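Local coordinates for protein diketoreductase (Acinetobacter baylyi, PDB 4E12) that reduces dicarbonyl compounds with NADH and probably interconverts (3S)-3-hydroxyacyl-CoA and 3-oxoacyl-CoA, at residues 15-20 with 48-53; 22-25 with 29-32; 102-107 with 131-136. One frame throughout, in Å; residues are numbered along the deposited sequence.

Contact 1 of 3, residues 15-20 with 48-53. With SO4 (sulfate ion), chain H.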
ATOM      1  N   LEU A  15       5.528  22.650  -9.649  1.00 31.35           N
ATOM      2  CA  LEU A  15       4.109  22.321  -9.725  1.00 30.04           C
ATOM      3  C   LEU A  15       3.309  23.338 -10.535  1.00 27.33           C
ATOM      4  O   LEU A  15       2.480  22.953 -11.355  1.00 28.36           O
ATOM      5  CB  LEU A  15       3.489  22.167  -8.339  1.00 35.45           C
ATOM      6  CG  LEU A  15       4.034  21.022  -7.481  1.00 50.08           C
ATOM      7  CD1 LEU A  15       3.533  21.135  -6.044  1.00 60.73           C
ATOM      8  CD2 LEU A  15       3.636  19.695  -8.103  1.00 46.20           C
ATOM      9  N   GLY A  16       3.520  24.623 -10.292  1.00 26.09           N
ATOM     10  CA  GLY A  16       2.794  25.630 -11.048  1.00 28.24           C
ATOM     11  C   GLY A  16       3.036  25.558 -12.549  1.00 27.22           C
ATOM     12  O   GLY A  16       2.126  25.775 -13.353  1.00 29.54           O
ATOM     13  N   SER A  17       4.263  25.266 -12.947  1.00 27.59           N
ATOM     14  CA  SER A  17       4.562  25.245 -14.379  1.00 26.58           C
ATOM     15  C   SER A  17       3.908  24.035 -15.049  1.00 26.74           C
ATOM     16  O   SER A  17       3.412  24.153 -16.168  1.00 29.48           O
ATOM     17  CB  SER A  17       6.064  25.288 -14.671  1.00 30.29           C
ATOM     18  OG  SER A  17       6.698  24.117 -14.209  1.00 33.24           O
ATOM     19  N   GLN A  18       3.887  22.883 -14.381  1.00 30.79           N
ATOM     20  CA  GLN A  18       3.203  21.710 -14.947  1.00 30.73           C
ATOM     21  C   GLN A  18       1.704  21.953 -15.075  1.00 27.15           C
ATOM     22  O   GLN A  18       1.085  21.578 -16.073  1.00 32.19           O
ATOM     23  CB  GLN A  18       3.426  20.473 -14.083  1.00 32.71           C
ATOM     24  CG  GLN A  18       4.865  20.061 -13.998  1.00 37.33           C
ATOM     25  CD  GLN A  18       5.084  18.798 -13.200  1.00 36.54           C
ATOM     26  OE1 GLN A  18       4.285  17.860 -13.235  1.00 33.67           O
ATOM     27  NE2 GLN A  18       6.177  18.771 -12.467  1.00 38.21           N
ATOM     28  N   ILE A  19       1.111  22.563 -14.054  1.00 29.68           N
ATOM     29  CA  ILE A  19      -0.318  22.816 -14.060  1.00 27.67           C
ATOM     30  C   ILE A  19      -0.653  23.779 -15.191  1.00 29.17           C
ATOM     31  O   ILE A  19      -1.622  23.583 -15.929  1.00 25.87           O
ATOM     32  CB  ILE A  19      -0.783  23.427 -12.714  1.00 30.96           C
ATOM     33  CG1 ILE A  19      -0.585  22.415 -11.577  1.00 31.27           C
ATOM     34  CG2 ILE A  19      -2.226  23.905 -12.827  1.00 28.94           C
ATOM     35  CD1 ILE A  19      -0.861  22.969 -10.180  1.00 32.45           C
ATOM     36  N   ALA A  20       0.166  24.815 -15.317  1.00 30.00           N
ATOM     37  CA  ALA A  20      -0.026  25.823 -16.345  1.00 29.52           C
ATOM     38  C   ALA A  20       0.131  25.211 -17.726  1.00 30.89           C
ATOM     39  O   ALA A  20      -0.687  25.468 -18.615  1.00 30.62           O
ATOM     40  CB  ALA A  20       0.941  26.979 -16.135  1.00 26.50           C
ATOM     41  N   GLU A  48       9.578  25.606 -21.673  1.00 35.07           N
ATOM     42  CA  GLU A  48      10.288  25.056 -22.819  1.00 32.79           C
ATOM     43  C   GLU A  48      10.645  23.587 -22.595  1.00 34.71           C
ATOM     44  O   GLU A  48      10.423  22.750 -23.478  1.00 35.18           O
ATOM     45  CB  GLU A  48      11.516  25.904 -23.141  1.00 34.96           C
ATOM     46  CG  GLU A  48      11.110  27.274 -23.629  1.00 39.26           C
ATOM     47  CD  GLU A  48      12.250  28.258 -23.731  1.00 40.42           C
ATOM     48  OE1 GLU A  48      13.294  28.058 -23.075  1.00 49.84           O
ATOM     49  OE2 GLU A  48      12.082  29.250 -24.467  1.00 40.35           O
ATOM     50  N   GLY A  49      11.182  23.273 -21.417  1.00 34.92           N
ATOM     51  CA  GLY A  49      11.447  21.883 -21.070  1.00 30.99           C
ATOM     52  C   GLY A  49      10.210  20.993 -21.076  1.00 34.30           C
ATOM     53  O   GLY A  49      10.238  19.863 -21.579  1.00 32.98           O
ATOM     54  N   LEU A  50       9.113  21.494 -20.505  1.00 37.50           N
ATOM     55  CA  LEU A  50       7.859  20.752 -20.510  1.00 32.34           C
ATOM     56  C   LEU A  50       7.380  20.486 -21.933  1.00 32.75           C
ATOM     57  O   LEU A  50       6.876  19.400 -22.218  1.00 34.07           O
ATOM     58  CB  LEU A  50       6.779  21.463 -19.670  1.00 32.44           C
ATOM     59  CG  LEU A  50       7.036  21.537 -18.154  1.00 34.96           C
ATOM     60  CD1 LEU A  50       6.048  22.468 -17.465  1.00 32.21           C
ATOM     61  CD2 LEU A  50       6.974  20.141 -17.546  1.00 33.29           C
ATOM     62  N   ALA A  51       7.538  21.463 -22.829  1.00 35.98           N
ATOM     63  CA  ALA A  51       7.134  21.278 -24.219  1.00 37.01           C
ATOM     64  C   ALA A  51       7.884  20.095 -24.810  1.00 35.55           C
ATOM     65  O   ALA A  51       7.305  19.265 -25.516  1.00 31.64           O
ATOM     66  CB  ALA A  51       7.416  22.536 -25.033  1.00 36.85           C
ATOM     67  N   ALA A  52       9.174  20.029 -24.505  1.00 34.80           N
ATOM     68  CA  ALA A  52      10.046  18.955 -24.969  1.00 39.38           C
ATOM     69  C   ALA A  52       9.603  17.589 -24.430  1.00 37.30           C
ATOM     70  O   ALA A  52       9.520  16.610 -25.182  1.00 35.80           O
ATOM     71  CB  ALA A  52      11.485  19.247 -24.560  1.00 37.98           C
ATOM     72  N   VAL A  53       9.333  17.522 -23.131  1.00 33.87           N
ATOM     73  CA  VAL A  53       8.838  16.294 -22.510  1.00 34.31           C
ATOM     74  C   VAL A  53       7.529  15.869 -23.169  1.00 32.38           C
ATOM     75  O   VAL A  53       7.341  14.703 -23.527  1.00 34.82           O
ATOM     76  CB  VAL A  53       8.558  16.499 -21.001  1.00 37.39           C
ATOM     77  CG1 VAL A  53       8.048  15.206 -20.374  1.00 33.63           C
ATOM     78  CG2 VAL A  53       9.804  17.004 -20.294  1.00 38.40           C
TER
HETATM   79  S   SO4 H 407       7.505  24.466  -6.382  1.00 56.94           S
HETATM   80  O1  SO4 H 407       7.516  23.450  -5.312  1.00 79.37           O
HETATM   81  O2  SO4 H 407       6.410  24.159  -7.324  1.00 52.97           O
HETATM   82  O3  SO4 H 407       7.302  25.802  -5.797  1.00 50.58           O
HETATM   83  O4  SO4 H 407       8.798  24.437  -7.094  1.00 42.91           O
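L50 reaches from helix 37-57 to S17 and Q18 on helix 14-25, and it is the one residue of 48-53 that touches 15-20; R46 and F47, just before, also pack on S17. Its CB points at the opposing helix without touching it. CG, turned anti to its own carbonyl carbon (chi1 -66°), makes no close approach either, and the touching is left to the two methyls, which fork across the gap. CD1 settles on the backbone, 3.4 Å from S17 O, and is also 3.7 Å from S17 OG. CD2 meets the aliphatic part of the glutamine, 4.1 Å from Q18 CG, where the two side chains cross at about a right angle. The polar ends are engaged elsewhere: S17 OG is hydrogen-bonded to G13 O, while Q18 joins N146 and the backbone N of V148 through its amide. On the same helix, L15 N donates an almost straight bond (169°) to sulfate O2, 2.9 Å away, and V14 N binds the same ion. V14 and L15 bind NAD(+), and G11, G13 and G16 fit the glycine-rich turn of Rossmann folds, so the sulfate probably marks where a cofactor phosphate would lie. The chemistry is thus divided: backbone amides at the helix start face an anion, whereas 15-20 and 48-53 meet through dispersion alone, with no hydrogen bond across.

Contact 2 of 3, residues 22-25 with 29-32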
ATOM      1  N   GLN A  22       0.008  21.877 -18.708  1.00 27.87           N
ATOM      2  CA  GLN A  22      -1.081  20.938 -18.945  1.00 29.77           C
ATOM      3  C   GLN A  22      -2.355  21.685 -19.360  1.00 36.27           C
ATOM      4  O   GLN A  22      -3.074  21.279 -20.277  1.00 33.20           O
ATOM      5  CB  GLN A  22      -1.346  20.110 -17.673  1.00 27.18           C
ATOM      6  CG  GLN A  22      -2.399  18.997 -17.837  1.00 30.15           C
ATOM      7  CD  GLN A  22      -1.943  17.825 -18.698  1.00 29.13           C
ATOM      8  OE1 GLN A  22      -0.804  17.776 -19.171  1.00 35.55           O
ATOM      9  NE2 GLN A  22      -2.839  16.868 -18.903  1.00 33.98           N
ATOM     10  N   THR A  23      -2.636  22.787 -18.680  1.00 33.90           N
ATOM     11  CA  THR A  23      -3.859  23.537 -18.933  1.00 32.14           C
ATOM     12  C   THR A  23      -3.801  24.227 -20.301  1.00 33.33           C
ATOM     13  O   THR A  23      -4.772  24.199 -21.063  1.00 39.67           O
ATOM     14  CB  THR A  23      -4.142  24.528 -17.780  1.00 30.98           C
ATOM     15  OG1 THR A  23      -4.419  23.792 -16.582  1.00 27.33           O
ATOM     16  CG2 THR A  23      -5.341  25.402 -18.091  1.00 30.39           C
ATOM     17  N   ALA A  24      -2.655  24.818 -20.610  1.00 31.42           N
ATOM     18  CA  ALA A  24      -2.414  25.408 -21.921  1.00 33.16           C
ATOM     19  C   ALA A  24      -2.487  24.346 -23.026  1.00 32.85           C
ATOM     20  O   ALA A  24      -3.180  24.541 -24.032  1.00 32.03           O
ATOM     21  CB  ALA A  24      -1.072  26.128 -21.941  1.00 30.56           C
ATOM     22  N   PHE A  25      -1.813  23.214 -22.823  1.00 34.47           N
ATOM     23  CA  PHE A  25      -1.792  22.130 -23.823  1.00 31.40           C
ATOM     24  C   PHE A  25      -3.208  21.669 -24.212  1.00 36.95           C
ATOM     25  O   PHE A  25      -3.437  21.203 -25.334  1.00 36.91           O
ATOM     26  CB  PHE A  25      -0.979  20.939 -23.297  1.00 34.98           C
ATOM     27  CG  PHE A  25      -0.920  19.770 -24.244  1.00 40.31           C
ATOM     28  CD1 PHE A  25      -0.388  19.912 -25.528  1.00 38.99           C
ATOM     29  CD2 PHE A  25      -1.395  18.522 -23.852  1.00 37.31           C
ATOM     30  CE1 PHE A  25      -0.335  18.816 -26.404  1.00 39.38           C
ATOM     31  CE2 PHE A  25      -1.345  17.436 -24.713  1.00 38.60           C
ATOM     32  CZ  PHE A  25      -0.818  17.579 -25.985  1.00 32.11           C
ATOM     33  N   ALA A  29      -6.902  29.342 -22.202  1.00 34.45           N
ATOM     34  CA  ALA A  29      -6.086  30.548 -22.267  1.00 33.94           C
ATOM     35  C   ALA A  29      -5.431  30.764 -20.922  1.00 31.91           C
ATOM     36  O   ALA A  29      -6.094  31.144 -19.952  1.00 36.37           O
ATOM     37  CB  ALA A  29      -6.947  31.752 -22.626  1.00 38.12           C
ATOM     38  N   VAL A  30      -4.130  30.536 -20.877  1.00 30.46           N
ATOM     39  CA  VAL A  30      -3.391  30.488 -19.626  1.00 33.12           C
ATOM     40  C   VAL A  30      -2.530  31.718 -19.447  1.00 32.63           C
ATOM     41  O   VAL A  30      -1.814  32.137 -20.366  1.00 33.41           O
ATOM     42  CB  VAL A  30      -2.515  29.224 -19.567  1.00 29.57           C
ATOM     43  CG1 VAL A  30      -1.591  29.224 -18.356  1.00 29.28           C
ATOM     44  CG2 VAL A  30      -3.402  27.988 -19.534  1.00 28.24           C
ATOM     45  N   THR A  31      -2.615  32.288 -18.252  1.00 35.40           N
ATOM     46  CA  THR A  31      -1.670  33.307 -17.820  1.00 34.81           C
ATOM     47  C   THR A  31      -0.865  32.728 -16.656  1.00 30.01           C
ATOM     48  O   THR A  31      -1.440  32.233 -15.683  1.00 34.91           O
ATOM     49  CB  THR A  31      -2.397  34.565 -17.318  1.00 33.80           C
ATOM     50  OG1 THR A  31      -3.206  35.102 -18.370  1.00 32.69           O
ATOM     51  CG2 THR A  31      -1.392  35.618 -16.872  1.00 32.62           C
ATOM     52  N   ALA A  32       0.459  32.768 -16.762  1.00 31.61           N
ATOM     53  CA  ALA A  32       1.322  32.329 -15.672  1.00 30.42           C
ATOM     54  C   ALA A  32       1.800  33.552 -14.911  1.00 31.76           C
ATOM     55  O   ALA A  32       2.399  34.457 -15.498  1.00 33.63           O
ATOM     56  CB  ALA A  32       2.522  31.568 -16.239  1.00 29.68           C
TER
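One methyl of V30, on strand 29-33, fits against the T23-A24 step of helix 14-25 and shows how a beta-branched residue can join a strand to a helix through a single branch. The valine CB points to the helix, and the torsion decides which methyl makes the contact: with CG1 anti to the backbone N (chi1 173°), CG2 is the branch presented to the helix. It is 3.4 Å from A24 N and so rests on the helix backbone itself. On one flank it meets T23 CG2 at 3.5 Å, methyl against methyl, the two side chains crossing at a slant. On another flank A24 CB stands 3.8 Å from the same V30 CG2, although the alanine's own CB is directed past the strand rather than straight at it. T23 aims its CB at the strand and offers carbon only, since OG1 is hydrogen-bonded back to I19 O one turn earlier in the helix. Q22 and F25 project from the other side of the helix, where the glutamine bonds to Y54 OH and I177 O and the phenylalanine ring packs edge-to-face with Y54. The short connection between the segments belongs to the beta-alpha-beta unit of strand 6-10, helix 14-25 and strand 29-33, the first such unit of the Rossmann-type domain, and T23 also touches V7 of the neighbouring strand. Three methyls and a patch of backbone therefore make a joint of van der Waals contacts with no hydrogen bond across it, while the threonine hydroxyl keeps its polar bond within the helix.

Contact 3 of 3, residues 102-107 with 131-136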
ATOM      1  N   ASP A 102      -1.482  36.625   2.119  1.00 48.03           N
ATOM      2  CA  ASP A 102      -1.463  37.913   1.437  1.00 55.73           C
ATOM      3  C   ASP A 102      -1.889  37.786  -0.021  1.00 51.22           C
ATOM      4  O   ASP A 102      -2.578  38.663  -0.551  1.00 68.31           O
ATOM      5  CB  ASP A 102      -0.117  38.631   1.599  1.00 59.43           C
ATOM      6  CG  ASP A 102       1.041  37.831   1.070  1.00101.67           C
ATOM      7  OD1 ASP A 102       0.863  36.626   0.819  1.00148.93           O
ATOM      8  OD2 ASP A 102       2.134  38.414   0.908  1.00 91.50           O
ATOM      9  N   ILE A 103      -1.501  36.686  -0.661  1.00 44.18           N
ATOM     10  CA  ILE A 103      -1.998  36.384  -1.999  1.00 46.54           C
ATOM     11  C   ILE A 103      -3.522  36.364  -2.041  1.00 38.13           C
ATOM     12  O   ILE A 103      -4.124  37.057  -2.862  1.00 49.30           O
ATOM     13  CB  ILE A 103      -1.438  35.047  -2.536  1.00 49.90           C
ATOM     14  CG1 ILE A 103       0.031  35.210  -2.904  1.00 65.24           C
ATOM     15  CG2 ILE A 103      -2.238  34.565  -3.732  1.00 53.23           C
ATOM     16  CD1 ILE A 103       0.257  36.215  -4.017  1.00 78.47           C
ATOM     17  N   TYR A 104      -4.155  35.574  -1.173  1.00 42.21           N
ATOM     18  CA  TYR A 104      -5.611  35.462  -1.224  1.00 38.52           C
ATOM     19  C   TYR A 104      -6.339  36.737  -0.861  1.00 40.63           C
ATOM     20  O   TYR A 104      -7.421  37.004  -1.387  1.00 47.01           O
ATOM     21  CB  TYR A 104      -6.146  34.290  -0.402  1.00 38.64           C
ATOM     22  CG  TYR A 104      -5.870  32.964  -1.066  1.00 34.26           C
ATOM     23  CD1 TYR A 104      -6.583  32.577  -2.208  1.00 37.79           C
ATOM     24  CD2 TYR A 104      -4.903  32.103  -0.567  1.00 35.82           C
ATOM     25  CE1 TYR A 104      -6.331  31.361  -2.831  1.00 33.92           C
ATOM     26  CE2 TYR A 104      -4.642  30.879  -1.187  1.00 36.09           C
ATOM     27  CZ  TYR A 104      -5.364  30.521  -2.319  1.00 36.80           C
ATOM     28  OH  TYR A 104      -5.120  29.320  -2.936  1.00 39.32           O
ATOM     29  N   THR A 105      -5.769  37.534   0.030  1.00 42.88           N
ATOM     30  CA  THR A 105      -6.440  38.782   0.385  1.00 46.73           C
ATOM     31  C   THR A 105      -6.471  39.735  -0.796  1.00 46.51           C
ATOM     32  O   THR A 105      -7.498  40.358  -1.082  1.00 50.78           O
ATOM     33  CB  THR A 105      -5.804  39.432   1.599  1.00 52.09           C
ATOM     34  OG1 THR A 105      -5.948  38.542   2.708  1.00 45.17           O
ATOM     35  CG2 THR A 105      -6.509  40.743   1.927  1.00 48.06           C
ATOM     36  N   LYS A 106      -5.348  39.819  -1.499  1.00 45.14           N
ATOM     37  CA  LYS A 106      -5.244  40.639  -2.689  1.00 44.97           C
ATOM     38  C   LYS A 106      -6.103  40.043  -3.788  1.00 48.08           C
ATOM     39  O   LYS A 106      -6.915  40.735  -4.409  1.00 53.78           O
ATOM     40  CB  LYS A 106      -3.793  40.682  -3.151  1.00 46.85           C
ATOM     41  CG  LYS A 106      -2.852  41.222  -2.111  1.00 56.20           C
ATOM     42  CD  LYS A 106      -1.419  41.022  -2.527  1.00 58.28           C
ATOM     43  CE  LYS A 106      -0.471  41.457  -1.432  1.00 61.24           C
ATOM     44  NZ  LYS A 106       0.936  41.201  -1.821  1.00 59.80           N
ATOM     45  N   LEU A 107      -5.922  38.743  -4.014  1.00 46.38           N
ATOM     46  CA  LEU A 107      -6.593  38.044  -5.098  1.00 47.33           C
ATOM     47  C   LEU A 107      -8.098  38.247  -4.972  1.00 43.03           C
ATOM     48  O   LEU A 107      -8.784  38.533  -5.956  1.00 52.12           O
ATOM     49  CB  LEU A 107      -6.245  36.542  -5.054  1.00 42.62           C
ATOM     50  CG  LEU A 107      -6.654  35.659  -6.236  1.00 43.87           C
ATOM     51  CD1 LEU A 107      -5.893  36.069  -7.504  1.00 37.03           C
ATOM     52  CD2 LEU A 107      -6.375  34.200  -5.897  1.00 36.90           C
ATOM     53  N   GLY A 131     -10.969  32.033   4.707  1.00 52.40           N
ATOM     54  CA  GLY A 131     -11.318  33.345   5.219  1.00 59.68           C
ATOM     55  C   GLY A 131     -10.719  34.513   4.460  1.00 58.29           C
ATOM     56  O   GLY A 131     -11.325  35.585   4.386  1.00 64.37           O
ATOM     57  N   TYR A 132      -9.536  34.310   3.889  1.00 59.88           N
ATOM     58  CA  TYR A 132      -8.828  35.372   3.190  1.00 49.92           C
ATOM     59  C   TYR A 132      -9.408  35.600   1.800  1.00 53.67           C
ATOM     60  O   TYR A 132      -9.294  36.695   1.244  1.00 58.07           O
ATOM     61  CB  TYR A 132      -7.358  35.007   3.038  1.00 49.89           C
ATOM     62  CG  TYR A 132      -6.698  34.602   4.326  1.00 55.22           C
ATOM     63  CD1 TYR A 132      -6.911  35.326   5.493  1.00 49.05           C
ATOM     64  CD2 TYR A 132      -5.856  33.493   4.378  1.00 54.63           C
ATOM     65  CE1 TYR A 132      -6.301  34.956   6.690  1.00 62.94           C
ATOM     66  CE2 TYR A 132      -5.240  33.113   5.569  1.00 66.99           C
ATOM     67  CZ  TYR A 132      -5.466  33.848   6.720  1.00 62.46           C
ATOM     68  OH  TYR A 132      -4.863  33.479   7.899  1.00 72.69           O
ATOM     69  N   THR A 133     -10.015  34.573   1.221  1.00 51.94           N
ATOM     70  CA  THR A 133     -10.466  34.695  -0.156  1.00 49.32           C
ATOM     71  C   THR A 133     -11.542  35.755  -0.300  1.00 51.68           C
ATOM     72  O   THR A 133     -11.526  36.532  -1.257  1.00 45.53           O
ATOM     73  CB  THR A 133     -11.019  33.379  -0.729  1.00 48.28           C
ATOM     74  OG1 THR A 133     -12.234  33.026  -0.059  1.00 43.17           O
ATOM     75  CG2 THR A 133     -10.000  32.264  -0.576  1.00 40.24           C
ATOM     76  N   GLY A 134     -12.481  35.780   0.638  1.00 52.13           N
ATOM     77  CA  GLY A 134     -13.613  36.675   0.513  1.00 52.33           C
ATOM     78  C   GLY A 134     -14.682  36.095  -0.383  1.00 56.41           C
ATOM     79  O   GLY A 134     -15.693  36.740  -0.673  1.00 61.14           O
ATOM     80  N   ARG A 135     -14.439  34.876  -0.856  1.00 54.11           N
ATOM     81  CA  ARG A 135     -15.421  34.158  -1.649  1.00 45.21           C
ATOM     82  C   ARG A 135     -15.407  32.662  -1.336  1.00 51.78           C
ATOM     83  O   ARG A 135     -15.021  31.842  -2.170  1.00 46.80           O
ATOM     84  CB  ARG A 135     -15.231  34.432  -3.146  1.00 45.67           C
ATOM     85  CG  ARG A 135     -13.883  34.030  -3.732  1.00 37.49           C
ATOM     86  CD  ARG A 135     -13.788  34.456  -5.207  1.00 36.37           C
ATOM     87  NE  ARG A 135     -13.656  35.908  -5.344  1.00 42.69           N
ATOM     88  CZ  ARG A 135     -13.578  36.561  -6.500  1.00 37.22           C
ATOM     89  NH1 ARG A 135     -13.620  35.901  -7.644  1.00 38.93           N
ATOM     90  NH2 ARG A 135     -13.454  37.885  -6.513  1.00 46.09           N
ATOM     91  N   GLY A 136     -15.834  32.313  -0.127  1.00 47.11           N
ATOM     92  CA  GLY A 136     -15.846  30.920   0.282  1.00 44.63           C
ATOM     93  C   GLY A 136     -16.650  29.984  -0.605  1.00 46.38           C
ATOM     94  O   GLY A 136     -16.362  28.786  -0.668  1.00 51.54           O
TER
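Y104 and Y132 both turn their rings anti to their own carbonyl carbons (chi1 -73° and -52°), which leaves the two CB atoms to meet, 3.7 Å apart, while the rings part. T133 takes chi1 67°, placing OG1 between its backbone N and carbonyl carbon and sending CG2 alongside the first tyrosine, 3.8 Å from Y104 CD1. Beside this, T105 OG1 lies 3.8 Å from Y132 CB, although its hydrogen bond goes to R101 O. The backbones come close, with T105 CA 3.6 Å from Y132 O. They also bring two acceptors together, Y104 O and Y132 O at 3.2 Å. T133 OG1, also hydrogen-bonded to V130 O in the preceding turn, accepts from R135 N at 3.0 Å, forming an ST turn as the chain leaves helix 126-133 through G134, whose phi is positive. Van der Waals contacts thus join the segments, with no hydrogen bond across; the threonine hydroxyls bond back within their own helices, while Y104 OH binds E91 and the R135 guanidinium binds backbone carbonyls of A111, P112 and T115. The paired carbonyls are probably a modest electrostatic cost of so close an approach.

In the fold
From the N terminus the chain runs through strand 6-10 into helix 14-25, which serves both contact 1 and contact 2. Contact 2 closes first, across the short turn into strand 29-33. Only after helix 37-57 has been reached does contact 1 close, so the smaller loop lies wholly within the larger. The two sites adjoin, A20 O of contact 1 being 3.8 Å from V30 CG2 of contact 2, so that helix 14-25 rests on the sheet through contact 2 and on its neighbouring helix through contact 1. Contact 3 follows in series, its loop enclosing strand 116-119 and tying helix 97-110 to helix 126-133. Its centre is about 27 Å from that of contact 1, within the same NAD-binding domain.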